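Local atomic coordinates of sugar fermentation stimulation protein homolog (Pyrococcus furiosus, PDB entry 4DA2), a protein that probably binds DNA and may act as a metal-dependent nuclease of the PD-(D/E)xK class. Residues P110-D118 against H156-A164; L100-P110 against Y119-F129. The protein carries 1 engineered substitution. All coordinates share one frame; numbering follows the deposited sequence.

Interaction 1. Residues P110-D118 against H156-A164. With CA (calcium ion), chain C; CA (calcium ion), chain D.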
loop_
_atom_site.group_PDB
_atom_site.type_symbol
_atom_site.label_atom_id
_atom_site.label_comp_id
_atom_site.label_asym_id
_atom_site.label_seq_id
_atom_site.Cartn_x
_atom_site.Cartn_y
_atom_site.Cartn_z
ATOM N N PRO A 110 -7.467 14.163 -5.233
ATOM C CA PRO A 110 -7.584 15.612 -5.354
ATOM C C PRO A 110 -6.213 16.269 -5.437
ATOM O O PRO A 110 -5.236 15.784 -4.838
ATOM C CB PRO A 110 -8.252 16.018 -4.037
ATOM C CG PRO A 110 -7.899 14.934 -3.089
ATOM C CD PRO A 110 -7.955 13.704 -3.913
ATOM N N ARG A 111 -6.138 17.360 -6.192
ATOM C CA ARG A 111 -4.934 18.160 -6.224
ATOM C C ARG A 111 -4.699 18.849 -4.876
ATOM O O ARG A 111 -5.624 19.397 -4.282
ATOM C CB ARG A 111 -5.025 19.229 -7.314
ATOM C CG ARG A 111 -4.861 18.737 -8.727
ATOM C CD ARG A 111 -4.839 19.957 -9.644
ATOM N NE ARG A 111 -4.524 19.658 -11.041
ATOM C CZ ARG A 111 -3.294 19.533 -11.535
ATOM N NH1 ARG A 111 -2.229 19.653 -10.747
ATOM N NH2 ARG A 111 -3.131 19.273 -12.825
ATOM N N VAL A 112 -3.460 18.787 -4.406
ATOM C CA VAL A 112 -3.014 19.456 -3.199
ATOM C C VAL A 112 -1.627 20.005 -3.511
ATOM O O VAL A 112 -0.681 19.228 -3.773
ATOM C CB VAL A 112 -2.873 18.480 -1.990
ATOM C CG1 VAL A 112 -2.398 19.211 -0.765
ATOM C CG2 VAL A 112 -4.176 17.742 -1.708
ATOM N N GLY A 113 -1.497 21.327 -3.453
ATOM C CA GLY A 113 -0.227 21.996 -3.789
ATOM C C GLY A 113 0.230 21.617 -5.187
ATOM O O GLY A 113 -0.504 21.793 -6.159
ATOM N N GLU A 114 1.447 21.092 -5.290
ATOM C CA GLU A 114 2.012 20.711 -6.584
ATOM C C GLU A 114 1.694 19.282 -7.001
ATOM O O GLU A 114 2.100 18.847 -8.075
ATOM C CB GLU A 114 3.535 20.858 -6.552
ATOM C CG GLU A 114 4.059 22.254 -6.329
ATOM C CD GLU A 114 5.543 22.244 -6.024
ATOM O OE1 GLU A 114 6.180 21.166 -6.111
ATOM O OE2 GLU A 114 6.074 23.317 -5.691
ATOM N N SER A 115 0.960 18.555 -6.159
ATOM C CA SER A 115 0.791 17.132 -6.342
ATOM C C SER A 115 -0.689 16.718 -6.230
ATOM O O SER A 115 -1.593 17.546 -6.361
ATOM C CB SER A 115 1.667 16.406 -5.298
ATOM O OG SER A 115 1.814 15.040 -5.605
ATOM N N ARG A 116 -0.927 15.427 -6.001
ATOM C CA ARG A 116 -2.267 14.909 -5.698
ATOM C C ARG A 116 -2.113 13.938 -4.541
ATOM O O ARG A 116 -1.157 13.151 -4.526
ATOM C CB ARG A 116 -2.852 14.129 -6.890
ATOM C CG ARG A 116 -3.206 15.012 -8.109
ATOM C CD ARG A 116 -3.765 14.208 -9.246
ATOM N NE ARG A 116 -4.611 15.044 -10.100
ATOM C CZ ARG A 116 -4.256 15.549 -11.273
ATOM N NH1 ARG A 116 -3.049 15.321 -11.778
ATOM N NH2 ARG A 116 -5.127 16.294 -11.943
ATOM N N LEU A 117 -3.034 13.985 -3.583
ATOM C CA LEU A 117 -3.041 12.987 -2.503
ATOM C C LEU A 117 -4.187 12.014 -2.739
ATOM O O LEU A 117 -5.135 12.331 -3.453
ATOM C CB LEU A 117 -3.188 13.669 -1.150
ATOM C CG LEU A 117 -2.052 14.605 -0.743
ATOM C CD1 LEU A 117 -2.397 15.304 0.595
ATOM C CD2 LEU A 117 -0.728 13.846 -0.654
ATOM N N ASP A 118 -4.118 10.832 -2.121
ATOM C CA ASP A 118 -5.054 9.764 -2.448
ATOM C C ASP A 118 -6.514 10.091 -2.228
ATOM O O ASP A 118 -7.338 9.834 -3.125
ATOM C CB ASP A 118 -4.728 8.487 -1.675
ATOM C CG ASP A 118 -3.466 7.854 -2.133
ATOM O OD1 ASP A 118 -3.071 8.039 -3.311
ATOM O OD2 ASP A 118 -2.836 7.128 -1.323
ATOM N N HIS A 156 4.592 14.197 -1.573
ATOM C CA HIS A 156 3.355 13.958 -0.841
ATOM C C HIS A 156 3.498 14.334 0.623
ATOM O O HIS A 156 2.618 14.973 1.178
ATOM C CB HIS A 156 2.911 12.507 -0.962
ATOM C CG HIS A 156 2.486 12.100 -2.338
ATOM N ND1 HIS A 156 2.422 10.779 -2.724
ATOM C CD2 HIS A 156 2.101 12.831 -3.417
ATOM C CE1 HIS A 156 1.997 10.709 -3.977
ATOM N NE2 HIS A 156 1.815 11.942 -4.425
ATOM N N ILE A 157 4.602 13.939 1.255
ATOM C CA ILE A 157 4.789 14.232 2.688
ATOM C C ILE A 157 4.905 15.749 2.912
ATOM O O ILE A 157 4.361 16.297 3.894
ATOM C CB ILE A 157 5.969 13.437 3.317
ATOM C CG1 ILE A 157 5.683 11.928 3.219
ATOM C CG2 ILE A 157 6.172 13.863 4.828
ATOM C CD1 ILE A 157 6.958 11.023 3.234
ATOM N N LYS A 158 5.576 16.438 1.974
ATOM C CA LYS A 158 5.670 17.899 2.035
ATOM C C LYS A 158 4.308 18.574 1.967
ATOM O O LYS A 158 4.047 19.513 2.717
ATOM C CB LYS A 158 6.667 18.441 0.993
ATOM C CG LYS A 158 8.129 18.136 1.364
ATOM C CD LYS A 158 9.110 18.624 0.284
ATOM C CE LYS A 158 10.554 18.501 0.750
ATOM N NZ LYS A 158 11.503 19.012 -0.277
ATOM N N GLU A 159 3.414 18.073 1.109
ATOM C CA GLU A 159 2.086 18.660 1.011
ATOM C C GLU A 159 1.269 18.382 2.281
ATOM O O GLU A 159 0.466 19.213 2.706
ATOM C CB GLU A 159 1.334 18.155 -0.218
ATOM C CG GLU A 159 1.978 18.522 -1.557
ATOM C CD GLU A 159 2.068 20.032 -1.807
ATOM O OE1 GLU A 159 1.488 20.844 -1.043
ATOM O OE2 GLU A 159 2.726 20.396 -2.787
ATOM N N LEU A 160 1.479 17.195 2.874
ATOM C CA LEU A 160 0.811 16.840 4.131
ATOM C C LEU A 160 1.240 17.790 5.262
ATOM O O LEU A 160 0.412 18.233 6.064
ATOM C CB LEU A 160 1.092 15.363 4.508
ATOM C CG LEU A 160 0.398 14.320 3.621
ATOM C CD1 LEU A 160 1.026 12.923 3.866
ATOM C CD2 LEU A 160 -1.074 14.271 3.920
ATOM N N ILE A 161 2.543 18.034 5.347
ATOM C CA ILE A 161 3.117 18.930 6.342
ATOM C C ILE A 161 2.501 20.333 6.187
ATOM O O ILE A 161 2.073 20.949 7.173
ATOM C CB ILE A 161 4.660 18.980 6.223
ATOM C CG1 ILE A 161 5.282 17.660 6.700
ATOM C CG2 ILE A 161 5.214 20.190 7.016
ATOM C CD1 ILE A 161 6.757 17.506 6.368
ATOM N N LYS A 162 2.431 20.824 4.950
ATOM C CA LYS A 162 1.885 22.165 4.711
ATOM C C LYS A 162 0.394 22.255 5.108
ATOM O O LYS A 162 -0.023 23.223 5.736
ATOM C CB LYS A 162 2.100 22.573 3.257
ATOM C CG LYS A 162 1.246 23.783 2.773
ATOM C CD LYS A 162 1.708 25.131 3.294
ATOM C CE LYS A 162 1.181 26.253 2.396
ATOM N NZ LYS A 162 0.791 27.445 3.178
ATOM N N LEU A 163 -0.395 21.242 4.749
ATOM C CA LEU A 163 -1.791 21.160 5.204
ATOM C C LEU A 163 -1.885 21.290 6.752
ATOM O O LEU A 163 -2.626 22.139 7.268
ATOM C CB LEU A 163 -2.409 19.837 4.755
ATOM C CG LEU A 163 -2.793 19.730 3.276
ATOM C CD1 LEU A 163 -3.182 18.301 2.989
ATOM C CD2 LEU A 163 -3.965 20.643 3.003
ATOM N N ALA A 164 -1.101 20.482 7.480
ATOM C CA ALA A 164 -1.143 20.482 8.952
ATOM C C ALA A 164 -0.752 21.833 9.548
ATOM O O ALA A 164 -1.334 22.258 10.538
ATOM C CB ALA A 164 -0.266 19.392 9.524
HETATM CA CA CA C . -0.837 6.509 -2.402
HETATM CA CA CA D . -2.313 8.676 -5.389
HETATM O O HOH W 1 -1.340 10.542 -4.059
HETATM O O HOH W 2 1.547 6.319 -2.751
HETATM O O HOH W 3 -0.379 7.324 -4.836
HETATM O O HOH W 4 -2.468 4.798 -3.093
HETATM O O HOH W 5 -0.633 9.875 -6.961
#
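Glu159 reaches from helix 151-165 into the tight beta turn Val112-Ser115, and following it outward shows how a helix can hold a hairpin by its backbone. Its CB packs against Val112 CG1 at 3.9 Å, the two side chains running past one another head to tail. CG and CD then pass Val112 O. A bend at chi2 (-62°) turns the carboxylate toward the turn, where OE1 lies 3.4 Å from Gly113 CA. OE2 accepts a nearly straight hydrogen bond from Glu114 N, 2.9 Å long with 167° at the hydrogen; the N-H meets this oxygen from above the carboxylate plane. The turn is of type II', with Gly113 at its first corner, and the backbone bonds between Val112 and Ser115 close it.

One helical turn earlier, His156 offers the edge of its ring to Ser115: OG lies near the ring plane, 3.1 Å from CD2. The ring's ND1 is hydrogen-bonded with Lys133. Leu117 lies alongside His156, heading the opposite way, its CD2 at 3.9 Å from the histidine CB. The other methyl of Leu117, CD1, meets Leu160 CD2 at 3.7 Å and comes tip to tip with Leu163 CD1, which Val112 CG1 also touches. This apolar patch continues onto Phe129 of the neighbouring strand.

Beyond Leu117 the strand delivers Asp118. Its OD2, at 2.4 Å, and more distantly its OD1 hold one calcium ion, while OD1 also binds the second at 2.3 Å and so bridges the pair; Glu109, Glu131 and Thr132 add protein ligands. Arg116 O accepts a hydrogen bond from a water on one of these ions. The acidic cluster of Asp118 and Glu131, with Lys133 two residues after Glu131, is consistent with the metal site of the PD-(D/E)xK nuclease fold.

Interaction 2. Residues L100-P110 against Y119-F129; sequences LEGCRIIKREP and YLIECSKGEIF. Engineered in segment 119-129: Ile121 (natural residue Leu). With CA (calcium ion), chain D.
Cys103 and Cys123 are joined by a disulfide at one end of an antiparallel strand pair, 104-108 against 119-122, whose register is broken by a classic beta bulge. Ile106 and Lys107 both face Leu120, and Leu120 O accepts from both their N-H groups, at 3.0 Å from Ile106 N and 3.2 Å from Lys107 N. The first donor lies in the carbonyl plane; the second is tilted 15° from it.

The bulge shifts the register by one residue. On one face of the pair, Ile105 crosses both Tyr119 and the engineered Ile121 obliquely. Its CD1 makes an off-centre CH-pi contact, approaching the Tyr119 ring at a slant, 4.2 Å from its centroid, while CG1 packs on Ile121 CG1. Arg108 brings CG to the edge of the same ring, its guanidinium plane nearly perpendicular to it. The phenol OH is tied to Glu89 on helix 81-93.

On the other face, Lys107 and Leu120 run abreast, their CB atoms 3.9 Å apart. Ile106, at the bulge, has CG1 wedged between its own backbone N and carbonyl carbon (chi1 62°), which brings the end of its side chain, CD1, onto Leu120 CD2 at 3.7 Å and sets it about square to Glu122. Its CG2 touches Glu122 OE1 and also lies over the centre of the Arg104 guanidinium. Farther along, Leu120 CD1 sits over the Phe129 ring, whose edge takes Pro110 CG.

At the disulfide, SG of Cys103 and SG of Cys123 are 2.1 Å apart, with a torsion of 109° about the sulfur-sulfur bond.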
loop_
_atom_site.group_PDB
_atom_site.type_symbol
_atom_site.label_atom_id
_atom_site.label_comp_id
_atom_site.label_asym_id
_atom_site.label_seq_id
_atom_site.Cartn_x
_atom_site.Cartn_y
_atom_site.Cartn_z
ATOM N N LEU A 100 -12.316 7.362 12.321
ATOM C CA LEU A 100 -12.948 7.722 11.039
ATOM C C LEU A 100 -14.417 7.236 10.907
ATOM O O LEU A 100 -14.983 7.182 9.808
ATOM C CB LEU A 100 -12.078 7.251 9.855
ATOM C CG LEU A 100 -10.692 7.934 9.784
ATOM C CD1 LEU A 100 -9.739 7.173 8.889
ATOM C CD2 LEU A 100 -10.774 9.420 9.355
ATOM N N GLU A 101 -15.030 6.890 12.035
ATOM C CA GLU A 101 -16.457 6.553 12.048
ATOM C C GLU A 101 -17.308 7.709 11.578
ATOM O O GLU A 101 -17.077 8.863 11.938
ATOM C CB GLU A 101 -16.919 6.083 13.433
ATOM C CG GLU A 101 -16.527 4.640 13.733
ATOM C CD GLU A 101 -16.686 4.265 15.200
ATOM O OE1 GLU A 101 -17.540 4.872 15.893
ATOM O OE2 GLU A 101 -15.939 3.366 15.659
ATOM N N GLY A 102 -18.291 7.396 10.748
ATOM C CA GLY A 102 -19.159 8.421 10.189
ATOM C C GLY A 102 -18.470 9.254 9.117
ATOM O O GLY A 102 -18.995 10.288 8.715
ATOM N N CYS A 103 -17.293 8.812 8.670
ATOM C CA CYS A 103 -16.563 9.489 7.591
ATOM C C CYS A 103 -16.586 8.645 6.331
ATOM O O CYS A 103 -16.577 7.410 6.399
ATOM C CB CYS A 103 -15.098 9.706 7.963
ATOM S SG CYS A 103 -14.783 10.513 9.510
ATOM N N ARG A 104 -16.573 9.310 5.177
ATOM C CA ARG A 104 -16.542 8.614 3.892
ATOM C C ARG A 104 -15.682 9.352 2.863
ATOM O O ARG A 104 -15.468 10.564 2.984
ATOM C CB ARG A 104 -17.959 8.465 3.346
ATOM C CG ARG A 104 -18.662 9.799 3.111
ATOM C CD ARG A 104 -20.072 9.647 2.624
ATOM N NE ARG A 104 -20.575 10.959 2.217
ATOM C CZ ARG A 104 -20.774 11.338 0.959
ATOM N NH1 ARG A 104 -20.559 10.500 -0.055
ATOM N NH2 ARG A 104 -21.209 12.564 0.719
ATOM N N ILE A 105 -15.206 8.626 1.845
ATOM C CA ILE A 105 -14.412 9.265 0.761
ATOM C C ILE A 105 -15.367 10.098 -0.101
ATOM O O ILE A 105 -16.433 9.616 -0.499
ATOM C CB ILE A 105 -13.636 8.203 -0.086
ATOM C CG1 ILE A 105 -12.611 7.484 0.813
ATOM C CG2 ILE A 105 -12.940 8.855 -1.298
ATOM C CD1 ILE A 105 -12.190 6.076 0.329
ATOM N N ILE A 106 -14.998 11.352 -0.352
ATOM C CA ILE A 106 -15.760 12.222 -1.246
ATOM C C ILE A 106 -14.976 12.590 -2.506
ATOM O O ILE A 106 -15.570 12.970 -3.523
ATOM C CB ILE A 106 -16.291 13.498 -0.526
ATOM C CG1 ILE A 106 -15.138 14.372 0.006
ATOM C CG2 ILE A 106 -17.255 13.115 0.593
ATOM C CD1 ILE A 106 -15.546 15.799 0.385
ATOM N N LYS A 107 -13.644 12.480 -2.455
ATOM C CA LYS A 107 -12.821 12.737 -3.646
ATOM C C LYS A 107 -11.645 11.796 -3.646
ATOM O O LYS A 107 -11.042 11.566 -2.597
ATOM C CB LYS A 107 -12.254 14.156 -3.672
ATOM C CG LYS A 107 -13.218 15.270 -4.046
ATOM C CD LYS A 107 -12.519 16.632 -4.011
ATOM C CE LYS A 107 -13.469 17.759 -4.412
ATOM N NZ LYS A 107 -12.857 19.098 -4.193
ATOM N N ARG A 108 -11.333 11.268 -4.826
ATOM C CA ARG A 108 -10.120 10.455 -5.041
ATOM C C ARG A 108 -9.120 11.273 -5.851
ATOM O O ARG A 108 -9.492 11.989 -6.777
ATOM C CB ARG A 108 -10.436 9.137 -5.740
ATOM C CG ARG A 108 -11.219 8.146 -4.868
ATOM C CD ARG A 108 -11.896 7.062 -5.689
ATOM N NE ARG A 108 -12.858 6.330 -4.858
ATOM C CZ ARG A 108 -13.414 5.169 -5.188
ATOM N NH1 ARG A 108 -13.113 4.578 -6.338
ATOM N NH2 ARG A 108 -14.275 4.591 -4.361
ATOM N N GLU A 109 -7.852 11.171 -5.484
ATOM C CA GLU A 109 -6.761 11.951 -6.119
ATOM C C GLU A 109 -6.951 13.468 -6.272
ATOM O O GLU A 109 -6.615 14.016 -7.333
ATOM C CB GLU A 109 -6.395 11.347 -7.487
ATOM C CG GLU A 109 -6.090 9.868 -7.440
ATOM C CD GLU A 109 -4.804 9.571 -6.702
ATOM O OE1 GLU A 109 -3.777 10.213 -6.992
ATOM O OE2 GLU A 109 -4.803 8.680 -5.829
ATOM N N PRO A 110 -7.467 14.163 -5.233
ATOM C CA PRO A 110 -7.584 15.612 -5.354
ATOM C C PRO A 110 -6.213 16.269 -5.437
ATOM O O PRO A 110 -5.236 15.784 -4.838
ATOM C CB PRO A 110 -8.252 16.018 -4.037
ATOM C CG PRO A 110 -7.899 14.934 -3.089
ATOM C CD PRO A 110 -7.955 13.704 -3.913
ATOM N N TYR A 119 -6.843 10.619 -1.043
ATOM C CA TYR A 119 -8.262 10.834 -0.663
ATOM C C TYR A 119 -8.541 12.143 0.038
ATOM O O TYR A 119 -7.746 12.604 0.856
ATOM C CB TYR A 119 -8.767 9.699 0.256
ATOM C CG TYR A 119 -8.480 8.284 -0.252
ATOM C CD1 TYR A 119 -9.213 7.741 -1.306
ATOM C CD2 TYR A 119 -7.493 7.498 0.333
ATOM C CE1 TYR A 119 -8.960 6.460 -1.785
ATOM C CE2 TYR A 119 -7.227 6.197 -0.127
ATOM C CZ TYR A 119 -7.971 5.679 -1.181
ATOM O OH TYR A 119 -7.710 4.411 -1.665
ATOM N N LEU A 120 -9.705 12.717 -0.275
ATOM C CA LEU A 120 -10.346 13.676 0.604
ATOM C C LEU A 120 -11.521 12.935 1.194
ATOM O O LEU A 120 -12.351 12.385 0.470
ATOM C CB LEU A 120 -10.837 14.916 -0.143
ATOM C CG LEU A 120 -11.536 15.929 0.765
ATOM C CD1 LEU A 120 -10.586 16.423 1.852
ATOM C CD2 LEU A 120 -12.104 17.112 -0.046
ATOM N N ILE A 121 -11.541 12.917 2.521
ATOM C CA ILE A 121 -12.550 12.206 3.305
ATOM C C ILE A 121 -13.368 13.229 4.091
ATOM O O ILE A 121 -12.823 14.183 4.647
ATOM C CB ILE A 121 -11.872 11.162 4.202
ATOM C CG1 ILE A 121 -11.428 9.993 3.324
ATOM C CG2 ILE A 121 -12.816 10.628 5.321
ATOM C CD1 ILE A 121 -10.498 9.015 4.010
ATOM N N GLU A 122 -14.679 13.037 4.100
ATOM C CA GLU A 122 -15.573 13.951 4.799
ATOM C C GLU A 122 -16.136 13.299 6.035
ATOM O O GLU A 122 -16.665 12.176 5.975
ATOM C CB GLU A 122 -16.690 14.450 3.875
ATOM C CG GLU A 122 -17.607 15.493 4.551
ATOM C CD GLU A 122 -18.729 16.001 3.639
ATOM O OE1 GLU A 122 -18.735 15.686 2.432
ATOM O OE2 GLU A 122 -19.593 16.737 4.144
ATOM N N CYS A 123 -16.001 14.000 7.160
ATOM C CA CYS A 123 -16.524 13.531 8.454
ATOM C C CYS A 123 -17.622 14.492 8.953
ATOM O O CYS A 123 -17.910 15.511 8.293
ATOM C CB CYS A 123 -15.407 13.470 9.487
ATOM S SG CYS A 123 -14.050 12.364 9.016
ATOM N N SER A 124 -18.205 14.177 10.108
ATOM C CA SER A 124 -19.210 15.049 10.722
ATOM C C SER A 124 -18.706 16.461 10.984
ATOM O O SER A 124 -19.401 17.435 10.683
ATOM C CB SER A 124 -19.722 14.457 12.029
ATOM O OG SER A 124 -20.626 13.408 11.770
ATOM N N LYS A 125 -17.509 16.575 11.537
ATOM C CA LYS A 125 -17.032 17.873 11.990
ATOM C C LYS A 125 -16.066 18.559 11.022
ATOM O O LYS A 125 -15.628 19.686 11.278
ATOM C CB LYS A 125 -16.430 17.757 13.395
ATOM C CG LYS A 125 -17.453 17.370 14.459
ATOM C CD LYS A 125 -16.798 17.067 15.792
ATOM C CE LYS A 125 -17.764 16.348 16.714
ATOM N NZ LYS A 125 -17.196 16.129 18.074
ATOM N N GLY A 126 -15.738 17.889 9.919
ATOM C CA GLY A 126 -14.810 18.455 8.939
ATOM C C GLY A 126 -14.262 17.461 7.930
ATOM O O GLY A 126 -14.739 16.333 7.829
ATOM N N GLU A 127 -13.267 17.901 7.164
ATOM C CA GLU A 127 -12.647 17.071 6.137
ATOM C C GLU A 127 -11.229 16.690 6.523
ATOM O O GLU A 127 -10.615 17.341 7.374
ATOM C CB GLU A 127 -12.604 17.812 4.811
ATOM C CG GLU A 127 -13.957 18.073 4.185
ATOM C CD GLU A 127 -13.833 18.987 2.978
ATOM O OE1 GLU A 127 -12.762 19.621 2.829
ATOM O OE2 GLU A 127 -14.796 19.055 2.180
ATOM N N ILE A 128 -10.730 15.608 5.919
ATOM C CA ILE A 128 -9.354 15.164 6.125
ATOM C C ILE A 128 -8.774 14.628 4.815
ATOM O O ILE A 128 -9.419 13.855 4.082
ATOM C CB ILE A 128 -9.231 14.111 7.293
ATOM C CG1 ILE A 128 -7.762 13.728 7.549
ATOM C CG2 ILE A 128 -10.126 12.883 7.030
ATOM C CD1 ILE A 128 -7.520 12.821 8.794
ATOM N N PHE A 129 -7.556 15.072 4.509
ATOM C CA PHE A 129 -6.792 14.510 3.388
ATOM C C PHE A 129 -6.012 13.296 3.873
ATOM O O PHE A 129 -5.321 13.367 4.905
ATOM C CB PHE A 129 -5.831 15.561 2.836
ATOM C CG PHE A 129 -6.512 16.652 2.083
ATOM C CD1 PHE A 129 -6.879 16.462 0.745
ATOM C CD2 PHE A 129 -6.852 17.851 2.726
ATOM C CE1 PHE A 129 -7.532 17.502 0.023
ATOM C CE2 PHE A 129 -7.514 18.884 2.026
ATOM C CZ PHE A 129 -7.862 18.700 0.678
HETATM CA CA CA D . -2.313 8.676 -5.389
HETATM O O HOH W 6 -17.746 11.766 11.395
HETATM O O HOH W 3 -0.379 7.324 -4.836
HETATM O O HOH W 5 -0.633 9.875 -6.961
HETATM O O HOH W 1 -1.340 10.542 -4.059
HETATM O O HOH W 7 -2.727 6.949 -6.422
#

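In the fold
Interactions 1 and 2 draw on the same strand, 115-122, and have their centres about 15 Å apart. Strand 104-108 pairs with the later part of it and strand 111-112 with the earlier part, and Pro110, between them, belongs to both contacts. At this junction Glu109 N lies 2.8 Å from Asp118 O, a probable hydrogen bond between two residues that both bind calcium. Glu109 OE2, at 2.5 Å, and Asp118 OD1 bind the same ion; three of its waters belong to both contacts, and one of these bridges the two calcium ions. Away from the metals, Phe129 joins the two: its CD2 packs on Leu163 CD1 at 3.7 Å and its CE1 on Val112 CG2.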